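Local coordinates for ribosomal protein L11 methyltransferase (Lactobacillus delbrueckii subsp. bulgaricus ATCC BAA-365, PDB 3GRZ) that probably methylates lysine residues of ribosomal protein L11, drawing the methyl groups from S-adenosyl-L-methionine, at residues 86-91 against 109-114; 65-70 against 127-132; 29-34 against 75-80. One frame throughout, in Å; residues are numbered along the deposited sequence. Where two conformers were deposited one is given.

Contact 1: residues 86-91 against 109-114; sequences VLATDI and YDIALQ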
loop_
_atom_site.group_PDB
_atom_site.type_symbol
_atom_site.label_atom_id
_atom_site.label_comp_id
_atom_site.label_asym_id
_atom_site.label_seq_id
_atom_site.Cartn_x
_atom_site.Cartn_y
_atom_site.Cartn_z
ATOM N N VAL B 86 -4.561 -19.714 -5.918
ATOM C CA VAL B 86 -3.330 -19.553 -5.134
ATOM C C VAL B 86 -2.581 -20.875 -5.033
ATOM O O VAL B 86 -3.138 -21.887 -4.592
ATOM C CB VAL B 86 -3.576 -18.994 -3.691
ATOM C CG1 VAL B 86 -2.249 -18.692 -3.009
ATOM C CG2 VAL B 86 -4.424 -17.726 -3.705
ATOM N N LEU B 87 -1.328 -20.858 -5.477
ATOM C CA LEU B 87 -0.390 -21.926 -5.190
ATOM C C LEU B 87 0.643 -21.379 -4.213
ATOM O O LEU B 87 1.215 -20.311 -4.438
ATOM C CB LEU B 87 0.312 -22.421 -6.461
ATOM C CG LEU B 87 1.465 -23.416 -6.230
ATOM C CD1 LEU B 87 0.957 -24.761 -5.648
ATOM C CD2 LEU B 87 2.231 -23.646 -7.518
ATOM N N ALA B 88 0.861 -22.103 -3.121
ATOM C CA ALA B 88 1.870 -21.734 -2.140
ATOM C C ALA B 88 2.956 -22.812 -2.125
ATOM O O ALA B 88 2.645 -24.013 -2.017
ATOM C CB ALA B 88 1.222 -21.574 -0.767
ATOM N N THR B 89 4.219 -22.395 -2.263
ATOM C CA THR B 89 5.346 -23.337 -2.279
ATOM C C THR B 89 6.348 -23.095 -1.150
ATOM O O THR B 89 6.530 -21.954 -0.705
ATOM C CB THR B 89 6.124 -23.347 -3.633
ATOM O OG1 THR B 89 6.979 -22.206 -3.714
ATOM C CG2 THR B 89 5.178 -23.368 -4.827
ATOM N N ASP B 90 6.984 -24.171 -0.684
ATOM C CA ASP B 90 8.137 -24.076 0.229
ATOM C C ASP B 90 8.860 -25.410 0.278
ATOM O O ASP B 90 8.333 -26.415 -0.193
ATOM C CB ASP B 90 7.713 -23.633 1.638
ATOM C CG ASP B 90 8.760 -22.722 2.325
ATOM O OD1 ASP B 90 9.979 -22.937 2.166
ATOM O OD2 ASP B 90 8.362 -21.781 3.034
ATOM N N ILE B 91 10.060 -25.416 0.851
ATOM C CA ILE B 91 10.920 -26.604 0.879
ATOM C C ILE B 91 10.659 -27.557 2.048
ATOM O O ILE B 91 11.061 -28.714 1.996
ATOM C CB ILE B 91 12.425 -26.231 0.912
ATOM C CG1 ILE B 91 12.714 -25.215 2.027
ATOM C CG2 ILE B 91 12.871 -25.717 -0.420
ATOM C CD1 ILE B 91 14.179 -25.140 2.446
ATOM N N TYR B 109 -9.754 -23.705 2.503
ATOM C CA TYR B 109 -9.398 -25.118 2.301
ATOM C C TYR B 109 -8.912 -25.400 0.884
ATOM O O TYR B 109 -8.458 -26.506 0.593
ATOM C CB TYR B 109 -10.566 -26.038 2.712
ATOM C CG TYR B 109 -10.933 -25.853 4.172
ATOM C CD1 TYR B 109 -10.210 -26.509 5.179
ATOM C CD2 TYR B 109 -11.952 -24.982 4.555
ATOM C CE1 TYR B 109 -10.511 -26.319 6.514
ATOM C CE2 TYR B 109 -12.263 -24.789 5.908
ATOM C CZ TYR B 109 -11.531 -25.458 6.873
ATOM O OH TYR B 109 -11.815 -25.279 8.209
ATOM N N ASP B 110 -8.961 -24.376 0.026
ATOM C CA ASP B 110 -8.614 -24.515 -1.394
ATOM C C ASP B 110 -7.328 -23.830 -1.856
ATOM O O ASP B 110 -7.157 -23.606 -3.049
ATOM C CB ASP B 110 -9.786 -24.071 -2.291
ATOM C CG ASP B 110 -10.144 -22.596 -2.132
ATOM O OD1 ASP B 110 -9.587 -21.901 -1.259
ATOM O OD2 ASP B 110 -11.017 -22.131 -2.881
ATOM N N ILE B 111 -6.429 -23.489 -0.936
ATOM C CA ILE B 111 -5.098 -23.054 -1.358
ATOM C C ILE B 111 -4.274 -24.288 -1.734
ATOM O O ILE B 111 -4.123 -25.198 -0.919
ATOM C CB ILE B 111 -4.372 -22.208 -0.284
ATOM C CG1 ILE B 111 -5.033 -20.825 -0.173
ATOM C CG2 ILE B 111 -2.880 -22.060 -0.641
ATOM C CD1 ILE B 111 -4.553 -19.952 0.988
ATOM N N ALA B 112 -3.761 -24.322 -2.962
ATOM C CA ALA B 112 -2.903 -25.428 -3.404
ATOM C C ALA B 112 -1.509 -25.287 -2.823
ATOM O O ALA B 112 -0.965 -24.188 -2.757
ATOM C CB ALA B 112 -2.836 -25.492 -4.919
ATOM N N LEU B 113 -0.934 -26.411 -2.401
ATOM C CA LEU B 113 0.379 -26.429 -1.771
ATOM C C LEU B 113 1.322 -27.348 -2.526
ATOM O O LEU B 113 0.932 -28.435 -2.946
ATOM C CB LEU B 113 0.277 -26.867 -0.303
ATOM C CG LEU B 113 -0.648 -26.050 0.617
ATOM C CD1 LEU B 113 -0.913 -26.793 1.925
ATOM C CD2 LEU B 113 -0.075 -24.678 0.904
ATOM N N GLN B 114 2.557 -26.903 -2.720
ATOM C CA GLN B 114 3.552 -27.760 -3.334
ATOM C C GLN B 114 4.867 -27.654 -2.583
ATOM O O GLN B 114 5.380 -26.553 -2.350
ATOM C CB GLN B 114 3.716 -27.447 -4.820
ATOM C CG GLN B 114 4.616 -28.426 -5.590
ATOM C CD GLN B 114 4.624 -28.145 -7.079
ATOM O OE1 GLN B 114 3.766 -27.423 -7.582
ATOM N NE2 GLN B 114 5.593 -28.703 -7.790
HETATM O O HOH W 1 -6.895 -21.354 -4.809
#

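Contact 2: residues 65-70 against 127-132; sequences ADVGTG and DLIVAN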
loop_
_atom_site.group_PDB
_atom_site.type_symbol
_atom_site.label_atom_id
_atom_site.label_comp_id
_atom_site.label_asym_id
_atom_site.label_seq_id
_atom_site.Cartn_x
_atom_site.Cartn_y
_atom_site.Cartn_z
ATOM N N ALA B 65 1.205 -17.308 -7.421
ATOM C CA ALA B 65 2.151 -18.216 -6.770
ATOM C C ALA B 65 2.838 -17.456 -5.650
ATOM O O ALA B 65 3.399 -16.388 -5.884
ATOM C CB ALA B 65 3.195 -18.760 -7.749
ATOM N N ASP B 66 2.771 -18.008 -4.439
ATOM C CA ASP B 66 3.471 -17.478 -3.278
ATOM C C ASP B 66 4.650 -18.393 -2.997
ATOM O O ASP B 66 4.478 -19.523 -2.529
ATOM C CB ASP B 66 2.526 -17.403 -2.070
ATOM C CG ASP B 66 3.220 -16.908 -0.788
ATOM O OD1 ASP B 66 4.304 -16.274 -0.871
ATOM O OD2 ASP B 66 2.672 -17.156 0.316
ATOM N N VAL B 67 5.844 -17.899 -3.282
ATOM C CA VAL B 67 7.056 -18.709 -3.244
ATOM C C VAL B 67 7.748 -18.517 -1.905
ATOM O O VAL B 67 7.957 -17.384 -1.485
ATOM C CB VAL B 67 8.014 -18.321 -4.408
ATOM C CG1 VAL B 67 9.294 -19.143 -4.367
ATOM C CG2 VAL B 67 7.323 -18.510 -5.750
ATOM N N GLY B 68 8.105 -19.617 -1.237
ATOM C CA GLY B 68 8.702 -19.540 0.104
ATOM C C GLY B 68 7.662 -19.155 1.136
ATOM O O GLY B 68 7.905 -18.308 1.993
ATOM N N THR B 69 6.499 -19.792 1.052
ATOM C CA THR B 69 5.293 -19.345 1.759
ATOM C C THR B 69 5.408 -19.269 3.298
ATOM O O THR B 69 4.699 -18.475 3.936
ATOM C CB THR B 69 4.050 -20.176 1.304
ATOM O OG1 THR B 69 2.844 -19.507 1.677
ATOM C CG2 THR B 69 4.050 -21.576 1.925
ATOM N N GLY B 70 6.312 -20.069 3.878
ATOM C CA GLY B 70 6.539 -20.094 5.331
ATOM C C GLY B 70 5.278 -20.465 6.075
ATOM O O GLY B 70 4.792 -21.592 5.977
ATOM N N ASP B 127 -0.360 -14.845 -13.018
ATOM C CA ASP B 127 -0.468 -13.381 -13.175
ATOM C C ASP B 127 0.366 -12.639 -12.143
ATOM O O ASP B 127 0.757 -11.500 -12.362
ATOM C CB ASP B 127 -1.907 -12.940 -12.977
ATOM C CG ASP B 127 -2.842 -13.512 -14.019
ATOM O OD1 ASP B 127 -2.469 -13.538 -15.209
ATOM O OD2 ASP B 127 -3.954 -13.921 -13.648
ATOM N N LEU B 128 0.580 -13.276 -10.993
ATOM C CA LEU B 128 1.245 -12.641 -9.864
ATOM C C LEU B 128 2.135 -13.642 -9.122
ATOM O O LEU B 128 1.668 -14.673 -8.641
ATOM C CB LEU B 128 0.214 -11.992 -8.935
ATOM C CG LEU B 128 0.750 -11.191 -7.745
ATOM C CD1 LEU B 128 1.327 -9.879 -8.237
ATOM C CD2 LEU B 128 -0.365 -10.936 -6.740
ATOM N N ILE B 129 3.429 -13.353 -9.067
ATOM C CA ILE B 129 4.347 -14.176 -8.302
ATOM C C ILE B 129 4.825 -13.340 -7.112
ATOM O O ILE B 129 5.289 -12.220 -7.291
ATOM C CB ILE B 129 5.528 -14.701 -9.171
ATOM C CG1 ILE B 129 4.987 -15.604 -10.293
ATOM C CG2 ILE B 129 6.550 -15.440 -8.294
ATOM C CD1 ILE B 129 6.037 -16.146 -11.258
ATOM N N VAL B 130 4.660 -13.872 -5.899
ATOM C CA VAL B 130 4.991 -13.142 -4.676
ATOM C C VAL B 130 6.053 -13.939 -3.933
ATOM O O VAL B 130 5.959 -15.171 -3.850
ATOM C CB VAL B 130 3.742 -12.942 -3.747
ATOM C CG1 VAL B 130 4.101 -12.114 -2.538
ATOM C CG2 VAL B 130 2.594 -12.279 -4.496
ATOM N N ALA B 131 7.067 -13.250 -3.405
ATOM C CA ALA B 131 8.152 -13.919 -2.677
ATOM C C ALA B 131 8.743 -13.008 -1.614
ATOM O O ALA B 131 9.378 -12.011 -1.943
ATOM C CB ALA B 131 9.243 -14.378 -3.647
ATOM N N ASN B 132 8.497 -13.341 -0.344
ATOM C CA ASN B 132 9.140 -12.675 0.778
ATOM C C ASN B 132 10.205 -13.603 1.319
ATOM O O ASN B 132 9.984 -14.348 2.274
ATOM C CB ASN B 132 8.127 -12.303 1.877
ATOM C CG ASN B 132 8.758 -11.540 3.030
ATOM O OD1 ASN B 132 9.888 -11.069 2.940
ATOM N ND2 ASN B 132 8.029 -11.423 4.121
HETATM O O HOH W 2 6.800 -15.605 0.186
HETATM O O HOH W 3 7.606 -15.701 2.905
#

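Contact 3: residues 29-34 against 75-80; sequences EIIRLD and AIAAHK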
loop_
_atom_site.group_PDB
_atom_site.type_symbol
_atom_site.label_atom_id
_atom_site.label_comp_id
_atom_site.label_asym_id
_atom_site.label_seq_id
_atom_site.Cartn_x
_atom_site.Cartn_y
_atom_site.Cartn_z
ATOM N N GLU B 29 -10.037 -7.264 7.197
ATOM C CA GLU B 29 -9.810 -8.706 7.216
ATOM C C GLU B 29 -8.878 -9.114 8.367
ATOM O O GLU B 29 -7.810 -8.519 8.573
ATOM C CB GLU B 29 -9.233 -9.155 5.873
ATOM C CG GLU B 29 -9.314 -10.635 5.622
ATOM C CD GLU B 29 -10.713 -11.109 5.233
ATOM O OE1 GLU B 29 -11.196 -12.072 5.865
ATOM O OE2 GLU B 29 -11.319 -10.526 4.301
ATOM N N ILE B 30 -9.299 -10.119 9.129
ATOM C CA ILE B 30 -8.487 -10.618 10.236
ATOM C C ILE B 30 -7.888 -11.956 9.837
ATOM O O ILE B 30 -8.613 -12.903 9.503
ATOM C CB ILE B 30 -9.309 -10.748 11.544
ATOM C CG1 ILE B 30 -9.960 -9.405 11.934
ATOM C CG2 ILE B 30 -8.455 -11.298 12.683
ATOM C CD1 ILE B 30 -9.019 -8.181 11.979
ATOM N N ILE B 31 -6.561 -12.025 9.826
ATOM C CA ILE B 31 -5.900 -13.277 9.501
ATOM C C ILE B 31 -5.360 -13.907 10.783
ATOM O O ILE B 31 -4.485 -13.341 11.449
ATOM C CB ILE B 31 -4.804 -13.101 8.432
ATOM C CG1 ILE B 31 -5.438 -12.642 7.115
ATOM C CG2 ILE B 31 -4.023 -14.405 8.237
ATOM C CD1 ILE B 31 -4.437 -12.419 6.003
ATOM N N ARG B 32 -5.933 -15.059 11.128
ATOM C CA ARG B 32 -5.487 -15.821 12.286
ATOM C C ARG B 32 -4.304 -16.722 11.938
ATOM O O ARG B 32 -4.315 -17.438 10.932
ATOM C CB ARG B 32 -6.650 -16.609 12.890
ATOM C CG ARG B 32 -7.768 -15.692 13.357
ATOM C CD ARG B 32 -8.869 -16.411 14.121
ATOM N NE ARG B 32 -9.736 -15.434 14.775
ATOM C CZ ARG B 32 -9.540 -14.963 16.004
ATOM N NH1 ARG B 32 -10.375 -14.064 16.513
ATOM N NH2 ARG B 32 -8.517 -15.395 16.734
ATOM N N LEU B 33 -3.265 -16.654 12.769
ATOM C CA LEU B 33 -2.079 -17.485 12.611
ATOM C C LEU B 33 -1.755 -18.168 13.939
ATOM O O LEU B 33 -1.954 -17.587 15.005
ATOM C CB LEU B 33 -0.871 -16.651 12.170
ATOM C CG LEU B 33 -0.807 -15.934 10.811
ATOM C CD1 LEU B 33 0.558 -15.295 10.642
ATOM C CD2 LEU B 33 -1.090 -16.869 9.639
ATOM N N ASP B 34 -1.250 -19.396 13.863
ATOM C CA ASP B 34 -0.886 -20.171 15.048
ATOM C C ASP B 34 0.621 -20.022 15.292
ATOM O O ASP B 34 1.428 -20.511 14.500
ATOM C CB ASP B 34 -1.308 -21.643 14.867
ATOM C CG ASP B 34 -1.038 -22.521 16.112
ATOM O OD1 ASP B 34 -0.339 -22.098 17.065
ATOM O OD2 ASP B 34 -1.541 -23.662 16.124
ATOM N N ALA B 75 -0.103 -16.098 1.008
ATOM C CA ALA B 75 -1.045 -16.927 0.235
ATOM C C ALA B 75 -2.467 -16.726 0.754
ATOM O O ALA B 75 -3.402 -16.559 -0.027
ATOM C CB ALA B 75 -0.651 -18.410 0.293
ATOM N N ILE B 76 -2.613 -16.708 2.074
ATOM C CA ILE B 76 -3.921 -16.501 2.711
ATOM C C ILE B 76 -4.493 -15.103 2.407
ATOM O O ILE B 76 -5.659 -14.959 2.070
ATOM C CB ILE B 76 -3.827 -16.739 4.244
ATOM C CG1 ILE B 76 -3.594 -18.233 4.520
ATOM C CG2 ILE B 76 -5.093 -16.243 4.988
ATOM C CD1 ILE B 76 -2.972 -18.507 5.905
ATOM N N ALA B 77 -3.657 -14.085 2.537
ATOM C CA ALA B 77 -4.058 -12.721 2.245
ATOM C C ALA B 77 -4.450 -12.540 0.784
ATOM O O ALA B 77 -5.446 -11.890 0.492
ATOM C CB ALA B 77 -2.945 -11.795 2.590
ATOM N N ALA B 78 -3.678 -13.134 -0.124
ATOM C CA ALA B 78 -4.009 -13.094 -1.544
ATOM C C ALA B 78 -5.374 -13.717 -1.803
ATOM O O ALA B 78 -6.171 -13.156 -2.559
ATOM C CB ALA B 78 -2.924 -13.792 -2.376
ATOM N N HIS B 79 -5.652 -14.859 -1.155
ATOM C CA HIS B 79 -6.942 -15.559 -1.314
ATOM C C HIS B 79 -8.089 -14.660 -0.861
ATOM O O HIS B 79 -9.095 -14.517 -1.561
ATOM C CB HIS B 79 -6.946 -16.892 -0.543
ATOM C CG HIS B 79 -8.185 -17.707 -0.739
ATOM N ND1 HIS B 79 -9.348 -17.484 -0.029
ATOM C CD2 HIS B 79 -8.440 -18.753 -1.559
ATOM C CE1 HIS B 79 -10.268 -18.348 -0.413
ATOM N NE2 HIS B 79 -9.744 -19.131 -1.338
ATOM N N LYS B 80 -7.926 -14.054 0.310
ATOM C CA LYS B 80 -8.958 -13.178 0.879
ATOM C C LYS B 80 -9.184 -11.916 0.032
ATOM O O LYS B 80 -10.310 -11.420 -0.069
ATOM C CB LYS B 80 -8.591 -12.802 2.308
ATOM C CG LYS B 80 -8.853 -13.932 3.295
ATOM C CD LYS B 80 -8.022 -13.764 4.543
ATOM C CE LYS B 80 -8.481 -14.688 5.659
ATOM N NZ LYS B 80 -9.919 -14.520 6.001
HETATM O O HOH W 4 -10.093 -15.122 8.642
#

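Contact 1: residues 86-91 against 109-114
The peptide plane joining Ala112 to Leu113 is met by Leu87 on one face, where the CD1 methyl lies over the carbonyl, 3.5 Å from Ala112 O. The CB of Ala88 approaches the same oxygen from slightly to the other side of that plane. At the oxygen itself the N of Ala88 donates a nearly straight bond to Ala112 O (2.8 Å, 168°). A second flat group, the carboxamide of Gln114, has Leu87 CD2 off its oxygen end and raised from its plane, 4.1 Å from OE1, while its NE2 bonds to the backbone oxygen of Asp121. With CG anti to the backbone N (chi1 -172°), Gln114 runs out past Leu87, whose CD1 touches Gln114 CB at 3.9 Å.

Strands 85-90 and 112-115 are the parallel arms of a beta-alpha-beta crossover through helix 93-105, in the Rossmann-like C-terminal methyltransferase part of the protein. Ala112 N to Val86 O and Gln114 N to Ala88 O, each 3.0 Å, continue the parallel pairing, and Asp90 N to Gln114 O is a weak bond. On the face opposite Leu87, Ala88 CB packs on Leu113 CD2 at 3.8 Å, and Val86 CG1 lies alongside Ile111 CG2 at 4.2 Å. Asp90, predicted to bind S-adenosyl-L-methionine, accepts Ile91 N on the anti lone pair of OD1, which also bonds a glycerol; OD2 bonds Gly70 N and Ser95 OG.

Contact 2: residues 65-70 against 127-132
The carbonyl oxygen of Val130 is met by two groups of the opposing strand: Val67 N gives a nearly linear hydrogen bond (2.8 Å, 175°), and the CA-H of Asp66 makes a longer contact, Asp66 CA lying 3.4 Å from Val130 O. The parallel pairing continues back along the strands, with Val130 N bonded to Ala65 O at 2.8 Å and Ala65 N to Leu128 O at 2.9 Å.

Beyond Val67 the strands diverge and water takes over. One bridge lies between Val67 O, Asp66 OD1 and Asn132 N, the water accepting from Asn132 N at 2.9 Å. A second water spans Gly68 O and Asn132 O. Gly68 and Asn132 are both predicted to bind S-adenosyl-L-methionine, and the positive phi of Gly68 starts the glycine-rich turn that follows the first strand in Rossmann-like methyltransferases.

Asp66 braces this turn. Its CG, anti to the backbone N (chi1 177°), is carried forward beside the carbonyl carbon, toward the turn, and OD2 accepts the hydroxyl of Thr69, with Thr69 OG1 2.7 Å from OD2 and well above the carboxylate plane (54° out of it). An alanine at Asp66 would probably leave the Thr69 hydroxyl without this acceptor and rob the bridging water of one of its partners, making the turn less firmly held.

On the face opposite Asp66, Val67 CG2 meets Ile129 CG2 at 4.1 Å, the two side chains lying askew, and the CB atoms of Val67 and Ala131 are 4.2 Å apart. Helix 135-145 packs on this face through Ile129 and Ala131. Helix 73-80 lies against Asp66 and Val130, and the paired strands run between strands 85-90 and 153-161 in the middle of the sheet.

Contact 3: residues 29-34 against 75-80
Strand 29-33, an outer strand of the small three-stranded N-terminal sheet, packs against helix 73-80 of the Rossmann-like domain; the strand and the helical segment 75-80 run roughly antiparallel at 151° with their axes 9.9 Å apart. Glu29 and Ile31, alternate residues of the strand, both direct CB toward the helix and meet Ile76, Ala77 and Lys80.

Ile31 makes the apolar part of the contact. Its CD1 rests on Ala77 CB at 3.8 Å, and its CG2 branch meets Ile76 CG2 at 3.9 Å. Its CG1 lies 3.8 Å from Lys80 CD, the isoleucine and the lysine chain sliding past each other in opposite directions. Lys80 thus uses its methylenes as well as its charge: Glu29 CG also touches Lys80 CD at 3.6 Å.

The salt bridge is short, with Lys80 NZ 2.8 Å from Glu29 OE1 and above the carboxylate plane (46° out of it). A bend at the last torsion of Lys80 (chi4 -56°) places NZ there, and the same ammonium donates to a water, 2.7 Å from NZ, which in turn bonds to Ile30 O. Carboxylate and water together probably limit the swing of the ammonium.

Behind the helix, Ala75 packs on Val86 and Ala88 of the main sheet. Helix 73-80 thus flanks one face of the central sheet, as in Rossmann-like methyltransferases, and the N-terminal strand on its outer side is an addition to that fold.

Contacts 1 and 2, with centres 10 Å apart, adjoin in the parallel part of one mixed sheet: strands 85-90 and 63-67 are neighbours, probably bonded through Leu87 O to Asp66 N and Thr89 O to Thr69 N, each 2.8 Å. The C-terminal ends of strands 85-90, 63-67 and 126-132 carry residues of the predicted S-adenosyl-L-methionine site. The side chain of Asp90 comes within about 4 Å of Gly68 and about 10 Å of that of Asn132; a glycerol, probably from the crystallisation liquor, lies beside Asp90 and Gly68 and may mark the pocket. Contact 3, its centre 13 to 14 Å from theirs, lies on the side of helix 73-80 turned from this sheet; facing the sheet, Ala75 CB touches Ala88 CB at 3.8 Å.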